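Long-range contacts in Alr1585 protein (Nostoc sp., PDB 5C2I), which probably uses its haem and hydrogen peroxide to oxidise dyes and related substrates, as a dye-decolorizing (DyP-type) peroxidase: residues Glu260-Ala265 against Glu377-Ser382; Phe199-Gly204 against Arg291-Thr296. The protein carries 1 engineered substitution. All blocks are in the same frame, centred on the assembly; numbering follows the deposited sequence.

Interaction 1: Glu260-Ala265 against Glu377-Ser382; sequences EQNVKA and EPVSGS. With HEM (protoporphyrin IX containing Fe), chain E.
Q261 N, at the end of strand 250-261, donates to S382 O (2.8 Å). Further on, P378 O faces the start of helix 263-277. P378 O accepts from V263 N at 3.0 Å and weakly from K264 N.

One side chain also bonds across. E260 has CG anti to its backbone N (chi1 -176°), and its chain runs extended to the 377-382 loop. G381 N reaches E260 OE2 at 2.9 Å, from above the carboxylate plane. OE1 of the same group takes N449 ND2 and a water that also donates to V379 O. An alanine at E260 would probably leave G381 N and N449 ND2 without this acceptor, and the water without one of its two. Two further polar side chains bond outside the contact itself. N262 OD1 caps the helix through A265 N, and E377 OE2 forms a salt bridge with R267.

The apolar contacts are few. V263 CB packs on P378 CD (3.9 Å), and K264 CD on V379 CG2 (3.7 Å). N262 lies beside V379.

The contact is therefore largely polar. P378 O at the helix start is likely to be favoured by the helix dipole.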
loop_
_atom_site.group_PDB
_atom_site.type_symbol
_atom_site.label_atom_id
_atom_site.label_comp_id
_atom_site.label_asym_id
_atom_site.label_seq_id
_atom_site.Cartn_x
_atom_site.Cartn_y
_atom_site.Cartn_z
ATOM N N GLU A 260 -20.389 -21.002 9.300
ATOM C CA GLU A 260 -19.390 -20.501 10.228
ATOM C C GLU A 260 -18.168 -21.403 10.261
ATOM O O GLU A 260 -18.305 -22.631 10.317
ATOM C CB GLU A 260 -19.967 -20.419 11.625
ATOM C CG GLU A 260 -19.030 -19.817 12.655
ATOM C CD GLU A 260 -19.684 -19.691 13.992
ATOM O OE1 GLU A 260 -19.866 -20.752 14.619
ATOM O OE2 GLU A 260 -20.063 -18.571 14.386
ATOM N N GLN A 261 -16.981 -20.785 10.235
ATOM C CA GLN A 261 -15.739 -21.523 10.164
ATOM C C GLN A 261 -14.873 -21.273 11.377
ATOM O O GLN A 261 -14.488 -20.149 11.625
ATOM C CB GLN A 261 -14.956 -21.128 8.895
ATOM C CG GLN A 261 -15.632 -21.495 7.601
ATOM C CD GLN A 261 -14.901 -20.936 6.398
ATOM O OE1 GLN A 261 -15.298 -19.923 5.818
ATOM N NE2 GLN A 261 -13.803 -21.593 6.023
ATOM N N ASN A 262 -14.569 -22.337 12.115
ATOM C CA ASN A 262 -13.720 -22.223 13.298
ATOM C C ASN A 262 -12.258 -22.374 12.843
ATOM O O ASN A 262 -11.699 -23.475 12.797
ATOM C CB ASN A 262 -14.108 -23.221 14.359
ATOM C CG ASN A 262 -13.315 -23.042 15.639
ATOM O OD1 ASN A 262 -12.261 -22.419 15.647
ATOM N ND2 ASN A 262 -13.802 -23.616 16.716
ATOM N N VAL A 263 -11.665 -21.246 12.482
ATOM C CA VAL A 263 -10.334 -21.222 11.886
ATOM C C VAL A 263 -9.287 -21.681 12.880
ATOM O O VAL A 263 -8.395 -22.465 12.545
ATOM C CB VAL A 263 -9.999 -19.803 11.381
ATOM C CG1 VAL A 263 -8.587 -19.745 10.809
ATOM C CG2 VAL A 263 -10.999 -19.364 10.324
ATOM N N LYS A 264 -9.399 -21.217 14.113
ATOM C CA LYS A 264 -8.420 -21.574 15.145
ATOM C C LYS A 264 -8.363 -23.097 15.342
ATOM O O LYS A 264 -7.270 -23.703 15.345
ATOM C CB LYS A 264 -8.762 -20.883 16.467
ATOM C CG LYS A 264 -7.747 -21.114 17.582
ATOM C CD LYS A 264 -8.225 -20.430 18.862
ATOM C CE LYS A 264 -7.518 -20.966 20.082
ATOM N NZ LYS A 264 -6.109 -20.520 20.038
ATOM N N ALA A 265 -9.526 -23.709 15.491
ATOM C CA ALA A 265 -9.603 -25.147 15.743
ATOM C C ALA A 265 -9.226 -25.965 14.508
ATOM O O ALA A 265 -8.547 -26.995 14.626
ATOM C CB ALA A 265 -10.995 -25.525 16.230
ATOM N N GLU A 377 -7.341 -15.799 13.435
ATOM C CA GLU A 377 -7.914 -17.131 13.600
ATOM C C GLU A 377 -9.178 -17.066 14.444
ATOM O O GLU A 377 -9.187 -17.482 15.583
ATOM C CB GLU A 377 -6.850 -18.087 14.181
ATOM C CG GLU A 377 -5.732 -18.335 13.149
ATOM C CD GLU A 377 -4.703 -19.383 13.571
ATOM O OE1 GLU A 377 -4.776 -19.903 14.718
ATOM O OE2 GLU A 377 -3.821 -19.651 12.726
ATOM N N PRO A 378 -10.277 -16.547 13.858
ATOM C CA PRO A 378 -11.531 -16.488 14.593
ATOM C C PRO A 378 -12.051 -17.884 14.967
ATOM O O PRO A 378 -11.933 -18.825 14.182
ATOM C CB PRO A 378 -12.489 -15.789 13.617
ATOM C CG PRO A 378 -11.931 -16.075 12.291
ATOM C CD PRO A 378 -10.438 -16.095 12.474
ATOM N N VAL A 379 -12.647 -17.988 16.150
ATOM C CA VAL A 379 -13.346 -19.209 16.581
ATOM C C VAL A 379 -14.801 -19.186 16.080
ATOM O O VAL A 379 -15.308 -20.180 15.543
ATOM C CB VAL A 379 -13.289 -19.331 18.114
ATOM C CG1 VAL A 379 -14.162 -20.469 18.634
ATOM C CG2 VAL A 379 -11.841 -19.511 18.521
ATOM N N SER A 380 -15.478 -18.056 16.259
ATOM C CA SER A 380 -16.895 -17.915 15.829
ATOM C C SER A 380 -17.103 -16.536 15.219
ATOM O O SER A 380 -16.239 -15.674 15.363
ATOM C CB SER A 380 -17.845 -18.135 17.020
ATOM O OG SER A 380 -17.571 -17.198 18.015
ATOM N N GLY A 381 -18.210 -16.363 14.504
ATOM C CA GLY A 381 -18.591 -15.105 13.897
ATOM C C GLY A 381 -17.972 -14.809 12.534
ATOM O O GLY A 381 -18.198 -13.737 11.959
ATOM N N SER A 382 -17.188 -15.754 12.010
ATOM C CA SER A 382 -16.586 -15.634 10.689
ATOM C C SER A 382 -16.836 -16.870 9.863
ATOM O O SER A 382 -16.889 -17.995 10.381
ATOM C CB SER A 382 -15.087 -15.455 10.794
ATOM O OG SER A 382 -14.750 -14.187 11.318
HETATM C CHA HEM E . -14.230 -26.553 -4.030
HETATM C CHB HEM E . -13.726 -24.713 0.399
HETATM C CHC HEM E . -18.396 -25.621 1.286
HETATM C CHD HEM E . -18.787 -27.677 -3.050
HETATM C C1A HEM E . -13.678 -25.990 -2.891
HETATM C C2A HEM E . -12.307 -25.625 -2.739
HETATM C C3A HEM E . -12.171 -25.111 -1.498
HETATM C C4A HEM E . -13.450 -25.133 -0.898
HETATM C CMA HEM E . -10.928 -24.550 -0.861
HETATM C CAA HEM E . -11.180 -25.773 -3.770
HETATM C CBA HEM E . -10.966 -24.626 -4.762
HETATM C CGA HEM E . -12.214 -24.453 -5.583
HETATM O O1A HEM E . -12.445 -25.157 -6.610
HETATM O O2A HEM E . -13.029 -23.599 -5.228
HETATM C C1B HEM E . -14.986 -24.770 0.992
HETATM C C2B HEM E . -15.281 -24.263 2.306
HETATM C C3B HEM E . -16.569 -24.471 2.538
HETATM C C4B HEM E . -17.068 -25.185 1.360
HETATM C CMB HEM E . -14.299 -23.592 3.199
HETATM C CAB HEM E . -17.436 -24.099 3.683
HETATM C CBB HEM E . -17.177 -23.080 4.522
HETATM C C1C HEM E . -18.920 -26.321 0.187
HETATM C C2C HEM E . -20.167 -26.907 0.116
HETATM C C3C HEM E . -20.263 -27.511 -1.111
HETATM C C4C HEM E . -19.063 -27.256 -1.785
HETATM C CMC HEM E . -21.266 -26.860 1.138
HETATM C CAC HEM E . -21.348 -28.311 -1.677
HETATM C CBC HEM E . -22.220 -29.062 -1.051
HETATM C C1D HEM E . -17.574 -27.402 -3.678
HETATM C C2D HEM E . -17.341 -27.792 -5.064
HETATM C C3D HEM E . -16.069 -27.528 -5.329
HETATM C C4D HEM E . -15.548 -26.918 -4.086
HETATM C CMD HEM E . -18.327 -28.413 -6.041
HETATM C CAD HEM E . -15.378 -27.723 -6.648
HETATM C CBD HEM E . -14.811 -29.135 -6.837
HETATM C CGD HEM E . -14.185 -29.245 -8.188
HETATM O O1D HEM E . -13.014 -29.616 -8.219
HETATM O O2D HEM E . -14.816 -28.982 -9.268
HETATM N NA HEM E . -14.351 -25.755 -1.730
HETATM N NB HEM E . -16.042 -25.359 0.528
HETATM N NC HEM E . -18.204 -26.617 -0.936
HETATM N ND HEM E . -16.458 -26.953 -3.099
HETATM FE FE HEM E . -16.251 -26.211 -1.331
HETATM O O HOH W 1 -17.234 -21.977 15.588
HETATM O O HOH W 2 -15.556 -18.047 13.048
HETATM O O HOH W 3 -4.870 -22.440 15.742
HETATM O O HOH W 4 -5.182 -18.680 17.333
HETATM O O HOH W 5 -17.071 -24.122 -1.987
#

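Interaction 2: Phe199-Gly204 against Arg291-Thr296; sequences FGFVHG and RFADGT. Engineered in segment 199-204: H203 (natural residue Asp). With HEM (protoporphyrin IX containing Fe), chain E.
A293 O takes one hydrogen bond and one CA-H contact from the other segment. V202 N donates to A293 O at 2.9 Å. The CA-H of F201 adds the weaker contact, F201 CA to A293 O being 3.6 Å. V202 CG2 also packs tightly here, 3.2 Å from A293 O. The same methyl touches D294 O, which accepts from Q194 NE2.

With CG beside the backbone N (chi1 -64°), the F201 ring lies against the 291-296 loop. The ring edge meets R291 O near the ring plane, with F201 CE2 3.3 Å from that oxygen. R291 O is buried and has no hydrogen-bond partner in the model. F201 CB touches the haem methyl CMA.

The 291-296 loop is held by its own bonds. A type I turn runs from F292 to G295. D294 OD1 accepts from both T296 N, as an Asx turn, and T296 OG1. R291 NH1 bonds to G295 O (2.7 Å), nearly in the guanidinium plane, and also to T311 O. R291 CD and NE lie against the haem propionate carbon CBA. A water donates to V202 O and weakly to F292 O, a second tie between the segments.

Beyond V202 the chain meets the haem. G204 N donates to propionate oxygen O2A (2.7 Å). H203 is an engineered residue, Asp in the natural sequence. H203 NE2 lies 2.7 Å from a water, and that water binds the haem iron at 2.3 Å. H203 CD2 meets the porphyrin at C4A.

In the natural sequence, residues 200-204 match the GXXDG motif, which lines the distal haem side in DyP-type peroxidases.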
loop_
_atom_site.group_PDB
_atom_site.type_symbol
_atom_site.label_atom_id
_atom_site.label_comp_id
_atom_site.label_asym_id
_atom_site.label_seq_id
_atom_site.Cartn_x
_atom_site.Cartn_y
_atom_site.Cartn_z
ATOM N N PHE A 199 -10.105 -20.523 5.926
ATOM C CA PHE A 199 -9.063 -21.487 6.281
ATOM C C PHE A 199 -7.789 -21.284 5.480
ATOM O O PHE A 199 -6.773 -21.920 5.772
ATOM C CB PHE A 199 -9.559 -22.948 6.147
ATOM C CG PHE A 199 -10.713 -23.311 7.035
ATOM C CD1 PHE A 199 -10.835 -22.825 8.325
ATOM C CD2 PHE A 199 -11.684 -24.199 6.580
ATOM C CE1 PHE A 199 -11.882 -23.224 9.156
ATOM C CE2 PHE A 199 -12.742 -24.606 7.387
ATOM C CZ PHE A 199 -12.841 -24.117 8.700
ATOM N N GLY A 200 -7.800 -20.349 4.534
ATOM C CA GLY A 200 -6.584 -19.922 3.835
ATOM C C GLY A 200 -6.406 -20.542 2.461
ATOM O O GLY A 200 -5.402 -20.299 1.819
ATOM N N PHE A 201 -7.383 -21.300 1.986
ATOM C CA PHE A 201 -7.288 -21.932 0.688
ATOM C C PHE A 201 -7.920 -21.088 -0.414
ATOM O O PHE A 201 -9.015 -20.548 -0.267
ATOM C CB PHE A 201 -7.965 -23.311 0.702
ATOM C CG PHE A 201 -7.290 -24.303 1.626
ATOM C CD1 PHE A 201 -7.482 -24.213 2.999
ATOM C CD2 PHE A 201 -6.450 -25.271 1.132
ATOM C CE1 PHE A 201 -6.880 -25.120 3.860
ATOM C CE2 PHE A 201 -5.801 -26.169 1.992
ATOM C CZ PHE A 201 -6.000 -26.091 3.355
ATOM N N VAL A 202 -7.240 -21.006 -1.532
ATOM C CA VAL A 202 -7.789 -20.345 -2.721
ATOM C C VAL A 202 -9.128 -20.982 -3.059
ATOM O O VAL A 202 -9.286 -22.210 -2.965
ATOM C CB VAL A 202 -6.836 -20.436 -3.908
ATOM C CG1 VAL A 202 -7.447 -19.776 -5.136
ATOM C CG2 VAL A 202 -5.585 -19.674 -3.557
ATOM N N HIS A 203 -10.082 -20.151 -3.434
ATOM C CA HIS A 203 -11.480 -20.572 -3.488
ATOM C C HIS A 203 -12.148 -20.034 -4.712
ATOM O O HIS A 203 -11.943 -18.856 -5.068
ATOM C CB HIS A 203 -12.188 -20.093 -2.223
ATOM C CG HIS A 203 -13.462 -20.819 -1.938
ATOM N ND1 HIS A 203 -14.609 -20.172 -1.580
ATOM C CD2 HIS A 203 -13.775 -22.128 -1.971
ATOM C CE1 HIS A 203 -15.573 -21.057 -1.368
ATOM N NE2 HIS A 203 -15.096 -22.246 -1.618
ATOM N N GLY A 204 -12.981 -20.875 -5.337
ATOM C CA GLY A 204 -13.681 -20.518 -6.561
ATOM C C GLY A 204 -12.965 -20.974 -7.806
ATOM O O GLY A 204 -13.293 -20.516 -8.891
ATOM N N ARG A 291 -6.545 -29.624 -2.439
ATOM C CA ARG A 291 -5.578 -28.673 -2.982
ATOM C C ARG A 291 -4.780 -28.066 -1.833
ATOM O O ARG A 291 -5.267 -27.917 -0.723
ATOM C CB ARG A 291 -6.261 -27.509 -3.737
ATOM C CG ARG A 291 -6.995 -27.876 -5.005
ATOM C CD ARG A 291 -7.755 -26.651 -5.480
ATOM N NE ARG A 291 -8.562 -26.924 -6.638
ATOM C CZ ARG A 291 -8.191 -26.760 -7.909
ATOM N NH1 ARG A 291 -6.957 -26.368 -8.250
ATOM N NH2 ARG A 291 -9.062 -27.033 -8.860
ATOM N N PHE A 292 -3.542 -27.699 -2.132
ATOM C CA PHE A 292 -2.776 -26.823 -1.251
ATOM C C PHE A 292 -3.442 -25.481 -1.152
ATOM O O PHE A 292 -4.327 -25.159 -1.949
ATOM C CB PHE A 292 -1.354 -26.673 -1.770
ATOM C CG PHE A 292 -0.525 -27.905 -1.558
ATOM C CD1 PHE A 292 -0.524 -28.937 -2.494
ATOM C CD2 PHE A 292 0.233 -28.064 -0.407
ATOM C CE1 PHE A 292 0.219 -30.100 -2.292
ATOM C CE2 PHE A 292 0.970 -29.216 -0.206
ATOM C CZ PHE A 292 0.962 -30.232 -1.152
ATOM N N ALA A 293 -3.020 -24.704 -0.157
ATOM C CA ALA A 293 -3.540 -23.362 0.069
ATOM C C ALA A 293 -3.517 -22.527 -1.212
ATOM O O ALA A 293 -4.465 -21.803 -1.478
ATOM C CB ALA A 293 -2.793 -22.670 1.203
ATOM N N ASP A 294 -2.450 -22.656 -2.010
ATOM C CA ASP A 294 -2.324 -21.837 -3.227
ATOM C C ASP A 294 -3.181 -22.319 -4.387
ATOM O O ASP A 294 -3.244 -21.657 -5.416
ATOM C CB ASP A 294 -0.846 -21.684 -3.682
ATOM C CG ASP A 294 -0.209 -23.016 -4.081
ATOM O OD1 ASP A 294 -0.778 -23.694 -4.927
ATOM O OD2 ASP A 294 0.885 -23.334 -3.626
ATOM N N GLY A 295 -3.814 -23.483 -4.230
ATOM C CA GLY A 295 -4.590 -24.081 -5.291
ATOM C C GLY A 295 -4.009 -25.301 -5.988
ATOM O O GLY A 295 -4.718 -25.962 -6.764
ATOM N N THR A 296 -2.726 -25.625 -5.730
ATOM C CA THR A 296 -2.081 -26.761 -6.327
ATOM C C THR A 296 -2.885 -28.057 -6.027
ATOM O O THR A 296 -3.054 -28.408 -4.861
ATOM C CB THR A 296 -0.619 -26.937 -5.790
ATOM O OG1 THR A 296 0.161 -25.762 -6.111
ATOM C CG2 THR A 296 0.047 -28.142 -6.427
HETATM C CHA HEM E . -14.230 -26.553 -4.030
HETATM C CHB HEM E . -13.726 -24.713 0.399
HETATM C CHC HEM E . -18.396 -25.621 1.286
HETATM C CHD HEM E . -18.787 -27.677 -3.050
HETATM C C1A HEM E . -13.678 -25.990 -2.891
HETATM C C2A HEM E . -12.307 -25.625 -2.739
HETATM C C3A HEM E . -12.171 -25.111 -1.498
HETATM C C4A HEM E . -13.450 -25.133 -0.898
HETATM C CMA HEM E . -10.928 -24.550 -0.861
HETATM C CAA HEM E . -11.180 -25.773 -3.770
HETATM C CBA HEM E . -10.966 -24.626 -4.762
HETATM C CGA HEM E . -12.214 -24.453 -5.583
HETATM O O1A HEM E . -12.445 -25.157 -6.610
HETATM O O2A HEM E . -13.029 -23.599 -5.228
HETATM C C1B HEM E . -14.986 -24.770 0.992
HETATM C C2B HEM E . -15.281 -24.263 2.306
HETATM C C3B HEM E . -16.569 -24.471 2.538
HETATM C C4B HEM E . -17.068 -25.185 1.360
HETATM C CMB HEM E . -14.299 -23.592 3.199
HETATM C CAB HEM E . -17.436 -24.099 3.683
HETATM C CBB HEM E . -17.177 -23.080 4.522
HETATM C C1C HEM E . -18.920 -26.321 0.187
HETATM C C2C HEM E . -20.167 -26.907 0.116
HETATM C C3C HEM E . -20.263 -27.511 -1.111
HETATM C C4C HEM E . -19.063 -27.256 -1.785
HETATM C CMC HEM E . -21.266 -26.860 1.138
HETATM C CAC HEM E . -21.348 -28.311 -1.677
HETATM C CBC HEM E . -22.220 -29.062 -1.051
HETATM C C1D HEM E . -17.574 -27.402 -3.678
HETATM C C2D HEM E . -17.341 -27.792 -5.064
HETATM C C3D HEM E . -16.069 -27.528 -5.329
HETATM C C4D HEM E . -15.548 -26.918 -4.086
HETATM C CMD HEM E . -18.327 -28.413 -6.041
HETATM C CAD HEM E . -15.378 -27.723 -6.648
HETATM C CBD HEM E . -14.811 -29.135 -6.837
HETATM C CGD HEM E . -14.185 -29.245 -8.188
HETATM O O1D HEM E . -13.014 -29.616 -8.219
HETATM O O2D HEM E . -14.816 -28.982 -9.268
HETATM N NA HEM E . -14.351 -25.755 -1.730
HETATM N NB HEM E . -16.042 -25.359 0.528
HETATM N NC HEM E . -18.204 -26.617 -0.936
HETATM N ND HEM E . -16.458 -26.953 -3.099
HETATM FE FE HEM E . -16.251 -26.211 -1.331
HETATM O O HOH W 6 -7.465 -24.368 -2.931
HETATM O O HOH W 5 -17.071 -24.122 -1.987
#

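The segments of the two interactions alternate along the chain, and their centres are about 17 Å apart. They meet at F199. F199 CD2 lies 3.4 Å from Q261 NE2, and F199 CE1 lies 3.7 Å from V263 CA. Two outside residues also connect them. E197 accepts from Q261 NE2 in interaction 1 and from F199 N and F201 N in interaction 2. R267 pairs with E377 and donates to F199 O. Both contacts reach the haem. Interaction 1 touches a methyl, with Q261 NE2 3.5 Å from haem CMB, and the neighbouring vinyl. Interaction 2 bonds a propionate through G204 N, and its engineered H203 meets the iron-bound water.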